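Local atomic coordinates of 3-chlorocatechol 1,2-dioxygenase (Rhodococcus opacus, PDB entry 2BOY), a protein that probably uses a ferric iron to open the aromatic ring of catechols, chlorinated ones included, by intradiol cleavage between the two hydroxyl-bearing carbons. Residues Ile149-Asp152 and Arg156-Leu159; Pro84-Ser87 and Thr91-Met94; Thr206-Glu211 and Tyr247-Gly252; Pro93-Glu98 and Pro138-Tyr143. All coordinates share one frame; numbering follows the deposited sequence.

Interaction 1. Residues Ile149-Asp152 and Arg156-Leu159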
loop_
_atom_site.group_PDB
_atom_site.type_symbol
_atom_site.label_atom_id
_atom_site.label_comp_id
_atom_site.label_asym_id
_atom_site.label_seq_id
_atom_site.Cartn_x
_atom_site.Cartn_y
_atom_site.Cartn_z
ATOM N N ILE A 149 19.611 -22.092 20.866
ATOM C CA ILE A 149 19.922 -23.363 21.506
ATOM C C ILE A 149 20.160 -24.423 20.431
ATOM O O ILE A 149 19.944 -24.174 19.220
ATOM C CB ILE A 149 18.756 -23.783 22.375
ATOM C CG1 ILE A 149 17.489 -23.693 21.551
ATOM C CG2 ILE A 149 18.617 -22.823 23.572
ATOM C CD1 ILE A 149 16.338 -24.443 22.104
ATOM N N ARG A 150 20.642 -25.579 20.871
ATOM C CA ARG A 150 20.984 -26.677 19.964
ATOM C C ARG A 150 20.319 -27.927 20.509
ATOM O O ARG A 150 20.288 -28.087 21.729
ATOM C CB ARG A 150 22.495 -26.931 19.979
ATOM C CG ARG A 150 23.356 -25.876 19.294
ATOM C CD ARG A 150 24.844 -26.119 19.593
ATOM N NE ARG A 150 25.743 -25.918 18.447
ATOM C CZ ARG A 150 26.092 -26.871 17.588
ATOM N NH1 ARG A 150 25.579 -28.091 17.690
ATOM N NH2 ARG A 150 26.942 -26.598 16.604
ATOM N N THR A 151 19.836 -28.831 19.651
ATOM C CA THR A 151 19.413 -30.142 20.140
ATOM C C THR A 151 20.652 -30.937 20.528
ATOM O O THR A 151 21.743 -30.746 19.915
ATOM C CB THR A 151 18.623 -30.952 19.096
ATOM O OG1 THR A 151 19.378 -31.077 17.866
ATOM C CG2 THR A 151 17.306 -30.218 18.726
ATOM N N ASP A 152 20.462 -31.843 21.487
ATOM C CA ASP A 152 21.541 -32.702 21.971
ATOM C C ASP A 152 21.636 -33.954 21.098
ATOM O O ASP A 152 20.994 -34.008 20.035
ATOM C CB ASP A 152 21.341 -33.023 23.469
ATOM C CG ASP A 152 20.088 -33.826 23.763
ATOM O OD1 ASP A 152 19.505 -34.539 22.869
ATOM O OD2 ASP A 152 19.587 -33.805 24.932
ATOM N N ARG A 156 17.034 -33.511 21.523
ATOM C CA ARG A 156 16.222 -32.909 22.572
ATOM C C ARG A 156 16.852 -31.665 23.187
ATOM O O ARG A 156 18.063 -31.440 23.120
ATOM C CB ARG A 156 15.953 -33.930 23.687
ATOM C CG ARG A 156 15.011 -35.055 23.274
ATOM C CD ARG A 156 14.695 -36.058 24.414
ATOM N NE ARG A 156 13.843 -37.152 23.933
ATOM C CZ ARG A 156 12.499 -37.082 23.828
ATOM N NH1 ARG A 156 11.832 -35.992 24.196
ATOM N NH2 ARG A 156 11.813 -38.119 23.368
ATOM N N PHE A 157 16.006 -30.870 23.828
ATOM C CA PHE A 157 16.498 -29.774 24.669
ATOM C C PHE A 157 15.380 -29.467 25.657
ATOM O O PHE A 157 14.198 -29.817 25.442
ATOM C CB PHE A 157 16.838 -28.495 23.836
ATOM C CG PHE A 157 15.644 -27.902 23.105
ATOM C CD1 PHE A 157 14.780 -27.014 23.748
ATOM C CD2 PHE A 157 15.367 -28.256 21.795
ATOM C CE1 PHE A 157 13.685 -26.472 23.082
ATOM C CE2 PHE A 157 14.261 -27.728 21.106
ATOM C CZ PHE A 157 13.431 -26.814 21.739
ATOM N N THR A 158 15.765 -28.793 26.738
ATOM C CA THR A 158 14.820 -28.315 27.730
ATOM C C THR A 158 15.116 -26.851 27.834
ATOM O O THR A 158 16.296 -26.466 27.950
ATOM C CB THR A 158 15.112 -29.003 29.090
ATOM O OG1 THR A 158 14.755 -30.399 29.006
ATOM C CG2 THR A 158 14.200 -28.459 30.186
ATOM N N LEU A 159 14.071 -26.028 27.798
ATOM C CA LEU A 159 14.260 -24.571 27.803
ATOM C C LEU A 159 13.393 -23.959 28.896
ATOM O O LEU A 159 12.187 -24.252 28.963
ATOM C CB LEU A 159 13.906 -23.992 26.416
ATOM C CG LEU A 159 13.944 -22.445 26.242
ATOM C CD1 LEU A 159 15.348 -21.926 26.459
ATOM C CD2 LEU A 159 13.428 -22.038 24.866
#
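Thr151 and Arg156 bring the two segments closest, their CA atoms 4.9 Å apart, as the run 149-152 and the run 156-159 head in largely opposed directions, 146° from one another. The turn between them is closed by two bonds involving Asp152 and Arg156. Asp152 N donates to Arg156 O at 2.9 Å, and Arg156 N returns a bond of 3.0 Å to Asp152 OD1, reaching that oxygen from above the carboxylate plane. OD1 also takes the backbone N-H of Asn154, which makes an Asx turn at the start of the loop, so the carboxylate stands in for a backbone acceptor.

Further along, the contact becomes apolar. Ile149 CD1 sits over the centre of the Phe157 ring, 3.5 Å from its centroid and 14° off the normal, in a CH-pi contact. With CG between N and the carbonyl carbon (chi1 62°), the Phe157 ring is set where Ile149 CD1 comes down on one face and Thr151 CG2 meets the edge, 4.1 Å from Phe157 CD2. Thr151 OG1 is turned to Leu117 O and Val120 N. At the far end Ile149 CG2 lies more loosely, 4.5 Å from Leu159 CD1.

The strands continuing from this turn pair with different neighbours, 146-150 with 121-125 and 156-162 with 102-110, so they part beyond the loop and the Ile149 and Phe157 side chains fill the angle between them. The chemistry is thus divided: a polar lock at the exposed turn, where one carboxylate oxygen satisfies two backbone N-H groups, and hydrophobic packing in the buried interior.

Interaction 2. Residues Pro84-Ser87 and Thr91-Met94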
loop_
_atom_site.group_PDB
_atom_site.type_symbol
_atom_site.label_atom_id
_atom_site.label_comp_id
_atom_site.label_asym_id
_atom_site.label_seq_id
_atom_site.Cartn_x
_atom_site.Cartn_y
_atom_site.Cartn_z
ATOM N N PRO A 84 22.008 -14.435 21.798
ATOM C CA PRO A 84 23.077 -15.199 22.455
ATOM C C PRO A 84 22.846 -16.718 22.410
ATOM O O PRO A 84 21.711 -17.202 22.493
ATOM C CB PRO A 84 23.055 -14.667 23.896
ATOM C CG PRO A 84 21.632 -14.145 24.075
ATOM C CD PRO A 84 21.256 -13.581 22.751
ATOM N N GLU A 85 23.919 -17.465 22.229
ATOM C CA GLU A 85 23.890 -18.924 22.370
ATOM C C GLU A 85 23.750 -19.186 23.864
ATOM O O GLU A 85 24.584 -18.741 24.660
ATOM C CB GLU A 85 25.198 -19.550 21.872
ATOM C CG GLU A 85 25.751 -18.887 20.604
ATOM C CD GLU A 85 26.855 -19.706 19.918
ATOM O OE1 GLU A 85 27.657 -20.331 20.646
ATOM O OE2 GLU A 85 26.907 -19.724 18.651
ATOM N N LEU A 86 22.658 -19.833 24.255
ATOM C CA LEU A 86 22.381 -20.051 25.686
ATOM C C LEU A 86 23.235 -21.202 26.188
ATOM O O LEU A 86 23.670 -22.036 25.405
ATOM C CB LEU A 86 20.896 -20.392 25.874
ATOM C CG LEU A 86 19.917 -19.359 25.331
ATOM C CD1 LEU A 86 18.457 -19.763 25.645
ATOM C CD2 LEU A 86 20.201 -17.967 25.857
ATOM N N SER A 87 23.471 -21.268 27.488
ATOM C CA SER A 87 24.265 -22.374 28.024
ATOM C C SER A 87 23.389 -23.270 28.889
ATOM O O SER A 87 22.380 -22.820 29.474
ATOM C CB SER A 87 25.415 -21.813 28.868
ATOM O OG SER A 87 24.899 -20.868 29.818
ATOM N N THR A 91 18.218 -21.279 29.465
ATOM C CA THR A 91 17.313 -20.303 30.072
ATOM C C THR A 91 17.269 -19.040 29.221
ATOM O O THR A 91 18.330 -18.429 28.927
ATOM C CB THR A 91 17.842 -19.959 31.490
ATOM O OG1 THR A 91 17.916 -21.167 32.267
ATOM C CG2 THR A 91 16.840 -19.065 32.211
ATOM N N MET A 92 16.073 -18.631 28.799
ATOM C CA MET A 92 15.933 -17.427 27.994
ATOM C C MET A 92 16.405 -16.204 28.790
ATOM O O MET A 92 16.250 -16.206 30.035
ATOM C CB MET A 92 14.469 -17.220 27.565
ATOM C CG MET A 92 13.916 -18.308 26.570
ATOM S SD MET A 92 14.819 -18.314 25.000
ATOM C CE MET A 92 14.114 -16.898 24.190
ATOM N N PRO A 93 17.013 -15.213 28.120
ATOM C CA PRO A 93 17.499 -14.007 28.819
ATOM C C PRO A 93 16.366 -13.254 29.487
ATOM O O PRO A 93 15.391 -12.858 28.815
ATOM C CB PRO A 93 18.209 -13.199 27.721
ATOM C CG PRO A 93 18.693 -14.285 26.704
ATOM C CD PRO A 93 17.438 -15.235 26.691
ATOM N N MET A 94 16.452 -13.170 30.832
ATOM C CA MET A 94 15.389 -12.583 31.623
ATOM C C MET A 94 16.013 -11.688 32.703
ATOM O O MET A 94 17.149 -11.911 33.122
ATOM C CB MET A 94 14.587 -13.704 32.307
ATOM C CG MET A 94 13.748 -14.479 31.339
ATOM S SD MET A 94 12.748 -15.729 32.084
ATOM C CE MET A 94 13.949 -16.987 32.330
HETATM O O HOH W 1 20.892 -20.517 29.599
#
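Leu86 is the bump of this contact, its forked end pushed against the backbone of Thr91 so that the two methyls lie alongside the Thr91 carbonyl: CD1 lies 3.5 Å and CD2 3.6 Å from Thr91 O. Each branch then finds a second surface. CD1 reaches the thioether of Met92, whose SD is 4.0 Å away, brought there by the bend at chi2 (-62°), while CD2 rests on the ring of Pro93 at 4.0 Å from its CD. Pro84 continues the apolar row, its CG 3.9 Å from Pro93 CG, so the Pro93 ring fits into the angle between Pro84 and Leu86. Cut back to an alanine, Leu86 would lose both methyls, and a gap is likely to open between Thr91 O, Met92 SD and the Pro93 ring.

At the end next to the connecting residues a water bridges the two segments, accepting from Thr91 N at 2.8 Å and hydrogen-bonded to Ser87 O at 2.7 Å. Backbone bonds from Leu86 to Lys148 and from Met92 to Arg160 lay the two arms against strands 146-150 and 156-162. The arrangement is that of an irregular, proline-containing loop laid along two diverging strands of the beta core of an intradiol dioxygenase.

Interaction 3. Residues Thr206-Glu211 and Tyr247-Gly252; sequences TQLYFE and YKFTLG
Leu208 and Tyr247 make the densest part of this contact. Tyr247 CG stands anti to its own N (chi1 -167°), which carries the ring under Leu208. Leu208 CD2 stands over the middle of the tyrosine ring, 3.7 Å from its centroid and 13° off the normal, in a CH-pi contact. The other branch, CD1, reaches Phe249 CZ at 3.8 Å, so one leucine serves both aromatic residues. Thr206 adds its methyl at the edge of the phenylalanine ring, CG2 lying 3.9 Å from Phe249 CE2. The two rings also brace each other, with Tyr247 CD2 3.5 Å above the plane of the Phe249 ring and over its centre.

Strand 229-236 pairs with both 204-210 and 241-250, and the sheet curls in the barrel-like manner of this dioxygenase, so that these two near-antiparallel strands, with axes 10.7 Å apart, meet through inward side chains. Replacing Tyr247 by an alanine is likely to strip Leu208 CD2 of its aromatic seat and to uncover one face of Phe249.

The periphery is looser: Tyr247 is itself only partly buried, and Lys248 points out to the exposed side, beside Glu108. Gln207, on the opposite, buried side of strand 204-210, faces the benzhydroxamic acid pocket, held by Arg188 and Ile74 O.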
loop_
_atom_site.group_PDB
_atom_site.type_symbol
_atom_site.label_atom_id
_atom_site.label_comp_id
_atom_site.label_asym_id
_atom_site.label_seq_id
_atom_site.Cartn_x
_atom_site.Cartn_y
_atom_site.Cartn_z
ATOM N N THR A 206 8.337 -21.196 12.458
ATOM C CA THR A 206 7.028 -21.519 12.978
ATOM C C THR A 206 6.767 -20.760 14.294
ATOM O O THR A 206 7.616 -19.994 14.755
ATOM C CB THR A 206 6.891 -23.080 13.122
ATOM O OG1 THR A 206 5.523 -23.452 13.350
ATOM C CG2 THR A 206 7.696 -23.669 14.308
ATOM N N GLN A 207 5.588 -20.972 14.849
ATOM C CA GLN A 207 5.176 -20.314 16.105
ATOM C C GLN A 207 4.419 -21.343 16.891
ATOM O O GLN A 207 3.707 -22.158 16.302
ATOM C CB GLN A 207 4.181 -19.208 15.803
ATOM C CG GLN A 207 4.808 -18.021 15.091
ATOM C CD GLN A 207 3.941 -16.794 15.108
ATOM O OE1 GLN A 207 3.217 -16.536 16.080
ATOM N NE2 GLN A 207 4.030 -16.016 14.046
ATOM N N LEU A 208 4.487 -21.274 18.219
ATOM C CA LEU A 208 3.656 -22.194 19.014
ATOM C C LEU A 208 2.805 -21.351 19.957
ATOM O O LEU A 208 3.303 -20.398 20.506
ATOM C CB LEU A 208 4.547 -23.169 19.810
ATOM C CG LEU A 208 5.395 -24.076 18.888
ATOM C CD1 LEU A 208 6.441 -24.873 19.662
ATOM C CD2 LEU A 208 4.493 -25.011 18.058
ATOM N N TYR A 209 1.539 -21.706 20.090
ATOM C CA TYR A 209 0.529 -20.959 20.839
ATOM C C TYR A 209 0.083 -21.812 22.023
ATOM O O TYR A 209 0.485 -22.956 22.135
ATOM C CB TYR A 209 -0.665 -20.719 19.937
ATOM C CG TYR A 209 -0.312 -20.011 18.645
ATOM C CD1 TYR A 209 -0.059 -20.733 17.484
ATOM C CD2 TYR A 209 -0.244 -18.611 18.598
ATOM C CE1 TYR A 209 0.285 -20.085 16.306
ATOM C CE2 TYR A 209 0.102 -17.951 17.419
ATOM C CZ TYR A 209 0.358 -18.698 16.285
ATOM O OH TYR A 209 0.676 -18.060 15.108
ATOM N N PHE A 210 -0.719 -21.258 22.923
ATOM C CA PHE A 210 -1.118 -21.959 24.171
ATOM C C PHE A 210 -2.619 -22.224 24.091
ATOM O O PHE A 210 -3.390 -21.279 23.908
ATOM C CB PHE A 210 -0.729 -21.100 25.355
ATOM C CG PHE A 210 0.738 -20.840 25.425
ATOM C CD1 PHE A 210 1.290 -19.691 24.874
ATOM C CD2 PHE A 210 1.594 -21.800 25.961
ATOM C CE1 PHE A 210 2.642 -19.494 24.895
ATOM C CE2 PHE A 210 2.958 -21.596 25.984
ATOM C CZ PHE A 210 3.481 -20.440 25.450
ATOM N N GLU A 211 -2.991 -23.508 24.122
ATOM C CA GLU A 211 -4.368 -24.022 23.977
ATOM C C GLU A 211 -5.418 -23.143 24.651
ATOM O O GLU A 211 -6.444 -22.787 24.083
ATOM C CB GLU A 211 -4.447 -25.357 24.709
ATOM C CG GLU A 211 -4.896 -26.489 23.838
ATOM C CD GLU A 211 -4.487 -27.808 24.419
ATOM O OE1 GLU A 211 -4.381 -27.916 25.666
ATOM O OE2 GLU A 211 -4.255 -28.719 23.613
ATOM N N TYR A 247 6.949 -30.346 22.748
ATOM C CA TYR A 247 6.649 -30.266 21.321
ATOM C C TYR A 247 7.685 -31.016 20.526
ATOM O O TYR A 247 8.867 -30.983 20.857
ATOM C CB TYR A 247 6.603 -28.813 20.808
ATOM C CG TYR A 247 5.995 -28.697 19.424
ATOM C CD1 TYR A 247 4.597 -28.758 19.233
ATOM C CD2 TYR A 247 6.809 -28.537 18.317
ATOM C CE1 TYR A 247 4.032 -28.683 17.937
ATOM C CE2 TYR A 247 6.294 -28.452 17.051
ATOM C CZ TYR A 247 4.894 -28.532 16.862
ATOM O OH TYR A 247 4.393 -28.426 15.585
ATOM N N LYS A 248 7.241 -31.643 19.447
ATOM C CA LYS A 248 8.160 -32.315 18.553
ATOM C C LYS A 248 8.125 -31.675 17.185
ATOM O O LYS A 248 7.055 -31.669 16.526
ATOM C CB LYS A 248 7.787 -33.805 18.404
ATOM C CG LYS A 248 8.641 -34.551 17.364
ATOM C CD LYS A 248 8.222 -36.046 17.159
ATOM C CE LYS A 248 7.017 -36.186 16.187
ATOM N NZ LYS A 248 6.249 -37.506 16.319
ATOM N N PHE A 249 9.283 -31.144 16.764
ATOM C CA PHE A 249 9.466 -30.541 15.448
ATOM C C PHE A 249 10.036 -31.577 14.457
ATOM O O PHE A 249 10.801 -32.466 14.843
ATOM C CB PHE A 249 10.496 -29.408 15.494
ATOM C CG PHE A 249 10.165 -28.277 16.485
ATOM C CD1 PHE A 249 10.706 -28.293 17.761
ATOM C CD2 PHE A 249 9.422 -27.167 16.073
ATOM C CE1 PHE A 249 10.481 -27.238 18.669
ATOM C CE2 PHE A 249 9.169 -26.108 16.986
ATOM C CZ PHE A 249 9.737 -26.158 18.263
ATOM N N THR A 250 9.662 -31.453 13.190
ATOM C CA THR A 250 10.238 -32.321 12.147
ATOM C C THR A 250 10.902 -31.488 11.064
ATOM O O THR A 250 10.318 -30.511 10.610
ATOM C CB THR A 250 9.194 -33.225 11.530
ATOM O OG1 THR A 250 8.635 -34.071 12.546
ATOM C CG2 THR A 250 9.873 -34.235 10.539
ATOM N N LEU A 251 12.114 -31.878 10.655
ATOM C CA LEU A 251 12.757 -31.264 9.488
ATOM C C LEU A 251 12.857 -32.289 8.350
ATOM O O LEU A 251 13.073 -33.489 8.598
ATOM C CB LEU A 251 14.164 -30.758 9.833
ATOM C CG LEU A 251 14.390 -29.680 10.928
ATOM C CD1 LEU A 251 15.832 -29.167 10.968
ATOM C CD2 LEU A 251 13.399 -28.515 10.665
ATOM N N GLY A 252 12.749 -31.807 7.110
ATOM C CA GLY A 252 12.840 -32.691 5.958
ATOM C C GLY A 252 14.126 -32.373 5.234
ATOM O O GLY A 252 14.574 -31.239 5.246
#

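Interaction 4. Residues Pro93-Glu98 and Pro138-Tyr143; sequences PMRDDE and PTLPDY
Arg95 and Pro93 reach across to the 138-143 loop by van der Waals packing. Aliphatic atoms of Arg95 cross the Pro141 ring at about a right angle, Arg95 CG lying 4.0 Å from Pro141 CG. Its guanidinium then comes up obliquely to Leu140, with NH1 3.5 Å from Leu140 CD2. At the other end of the contact the Pro93 ring presses on a backbone carbonyl, its CB 3.4 Å from Tyr143 O.

Both segments are irregular loops on the surface of the catalytic domain: 93-98 leads into strand 102-110 of the beta core, and 138-143 into strand 146-150. The first includes a type I beta turn from Arg95 to Glu98, closed by Glu98 N to Arg95 O at 3.1 Å.

Polar bonds gather on that turn. Arg95 grips the Glu98 carboxylate in a side-on bidentate salt bridge, NE to OE1 at 2.9 Å and NH2 to OE2 at 2.9 Å, both donors on the syn side of the acid. The bend at chi3 (-71°) swings the guanidinium back toward the acid. Glu98 OE1 also accepts Arg95 N at 2.8 Å through its anti lone pair. Three bonds thus hold the carboxylate, and the two from NE and NH2 fix the rotation of the guanidinium that Leu140 touches. Farther off, Asp128 gives Arg95 NH2 a weak, long ion pair. On the facing loop Tyr143 OH bonds to Pro81 O, its ring edge-to-face with Phe135.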
loop_
_atom_site.group_PDB
_atom_site.type_symbol
_atom_site.label_atom_id
_atom_site.label_comp_id
_atom_site.label_asym_id
_atom_site.label_seq_id
_atom_site.Cartn_x
_atom_site.Cartn_y
_atom_site.Cartn_z
ATOM N N PRO A 93 17.013 -15.213 28.120
ATOM C CA PRO A 93 17.499 -14.007 28.819
ATOM C C PRO A 93 16.366 -13.254 29.487
ATOM O O PRO A 93 15.391 -12.858 28.815
ATOM C CB PRO A 93 18.209 -13.199 27.721
ATOM C CG PRO A 93 18.693 -14.285 26.704
ATOM C CD PRO A 93 17.438 -15.235 26.691
ATOM N N MET A 94 16.452 -13.170 30.832
ATOM C CA MET A 94 15.389 -12.583 31.623
ATOM C C MET A 94 16.013 -11.688 32.703
ATOM O O MET A 94 17.149 -11.911 33.122
ATOM C CB MET A 94 14.587 -13.704 32.307
ATOM C CG MET A 94 13.748 -14.479 31.339
ATOM S SD MET A 94 12.748 -15.729 32.084
ATOM C CE MET A 94 13.949 -16.987 32.330
ATOM N N ARG A 95 15.256 -10.703 33.161
ATOM C CA ARG A 95 15.765 -9.804 34.195
ATOM C C ARG A 95 15.735 -10.518 35.541
ATOM O O ARG A 95 14.979 -11.469 35.703
ATOM C CB ARG A 95 14.913 -8.537 34.256
ATOM C CG ARG A 95 15.182 -7.653 33.007
ATOM C CD ARG A 95 14.079 -6.666 32.693
ATOM N NE ARG A 95 12.835 -7.268 32.187
ATOM C CZ ARG A 95 11.848 -6.548 31.662
ATOM N NH1 ARG A 95 11.958 -5.220 31.593
ATOM N NH2 ARG A 95 10.746 -7.125 31.215
ATOM N N ASP A 96 16.535 -10.050 36.512
ATOM C CA ASP A 96 16.529 -10.704 37.830
ATOM C C ASP A 96 15.166 -10.687 38.525
ATOM O O ASP A 96 14.923 -11.496 39.430
ATOM C CB ASP A 96 17.614 -10.217 38.817
ATOM C CG ASP A 96 17.741 -8.705 38.916
ATOM O OD1 ASP A 96 16.783 -7.953 38.647
ATOM O OD2 ASP A 96 18.809 -8.177 39.309
ATOM N N ASP A 97 14.274 -9.808 38.110
ATOM C CA ASP A 97 12.943 -9.766 38.725
ATOM C C ASP A 97 11.835 -9.977 37.695
ATOM O O ASP A 97 10.726 -9.450 37.826
ATOM C CB ASP A 97 12.744 -8.447 39.493
ATOM C CG ASP A 97 12.828 -7.219 38.605
ATOM O OD1 ASP A 97 13.108 -7.341 37.359
ATOM O OD2 ASP A 97 12.651 -6.074 39.075
ATOM N N GLU A 98 12.154 -10.738 36.649
ATOM C CA GLU A 98 11.216 -10.916 35.536
ATOM C C GLU A 98 9.884 -11.457 36.025
ATOM O O GLU A 98 9.855 -12.456 36.731
ATOM C CB GLU A 98 11.831 -11.865 34.495
ATOM C CG GLU A 98 11.152 -11.820 33.143
ATOM C CD GLU A 98 11.436 -10.539 32.404
ATOM O OE1 GLU A 98 12.629 -10.156 32.307
ATOM O OE2 GLU A 98 10.451 -9.914 31.921
ATOM N N PRO A 138 12.684 -0.368 22.860
ATOM C CA PRO A 138 14.124 -0.200 23.121
ATOM C C PRO A 138 14.451 0.024 24.605
ATOM O O PRO A 138 15.619 0.062 24.976
ATOM C CB PRO A 138 14.484 1.034 22.302
ATOM C CG PRO A 138 13.269 1.847 22.356
ATOM C CD PRO A 138 12.096 0.840 22.262
ATOM N N THR A 139 13.445 0.177 25.453
ATOM C CA THR A 139 13.757 0.286 26.874
ATOM C C THR A 139 14.059 -1.072 27.519
ATOM O O THR A 139 14.546 -1.110 28.644
ATOM C CB THR A 139 12.627 0.967 27.646
ATOM O OG1 THR A 139 11.487 0.096 27.700
ATOM C CG2 THR A 139 12.120 2.206 26.923
ATOM N N LEU A 140 13.748 -2.194 26.843
ATOM C CA LEU A 140 14.037 -3.508 27.402
ATOM C C LEU A 140 15.502 -3.779 27.153
ATOM O O LEU A 140 16.050 -3.253 26.191
ATOM C CB LEU A 140 13.200 -4.637 26.737
ATOM C CG LEU A 140 11.683 -4.619 26.890
ATOM C CD1 LEU A 140 11.102 -5.970 26.366
ATOM C CD2 LEU A 140 11.231 -4.361 28.327
ATOM N N PRO A 141 16.140 -4.593 27.988
ATOM C CA PRO A 141 17.519 -5.015 27.726
ATOM C C PRO A 141 17.613 -5.674 26.354
ATOM O O PRO A 141 16.697 -6.449 26.006
ATOM C CB PRO A 141 17.790 -6.060 28.821
ATOM C CG PRO A 141 16.876 -5.677 29.956
ATOM C CD PRO A 141 15.616 -5.178 29.243
ATOM N N ASP A 142 18.666 -5.350 25.600
ATOM C CA ASP A 142 18.908 -6.016 24.302
ATOM C C ASP A 142 18.930 -7.527 24.458
ATOM O O ASP A 142 19.620 -8.058 25.347
ATOM C CB ASP A 142 20.268 -5.604 23.733
ATOM C CG ASP A 142 20.311 -4.137 23.275
ATOM O OD1 ASP A 142 19.260 -3.464 23.147
ATOM O OD2 ASP A 142 21.399 -3.620 22.955
ATOM N N TYR A 143 18.212 -8.207 23.572
ATOM C CA TYR A 143 18.074 -9.666 23.554
ATOM C C TYR A 143 17.312 -10.249 24.746
ATOM O O TYR A 143 17.379 -11.455 24.977
ATOM C CB TYR A 143 19.410 -10.404 23.350
ATOM C CG TYR A 143 20.044 -10.142 21.968
ATOM C CD1 TYR A 143 19.410 -10.550 20.796
ATOM C CD2 TYR A 143 21.286 -9.486 21.856
ATOM C CE1 TYR A 143 19.983 -10.305 19.542
ATOM C CE2 TYR A 143 21.886 -9.248 20.582
ATOM C CZ TYR A 143 21.215 -9.642 19.450
ATOM O OH TYR A 143 21.791 -9.420 18.211
#

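How the interactions relate
From the N terminus, interaction 2 closes first, folding the loop before strand 102-110 back on itself. Interaction 4 begins on the residues where interaction 2 ends, Pro93 and Met94, and spans some forty residues to the loop before strand 146-150; Pro84 CD touches Tyr143 CB and joins the two. Interaction 1 then closes the short turn from strand 146-150 to 156-162, and interaction 3 comes last, linking strands 204-210 and 241-250. These two follow in series, and none of the four is nested. Leu86 CD1 packs on Ile149 CG2 and on Leu159 CD1, seating the loops of interaction 2 on interaction 1, while Phe157 CZ meets Phe249 CE1 and carries the packing into interaction 3.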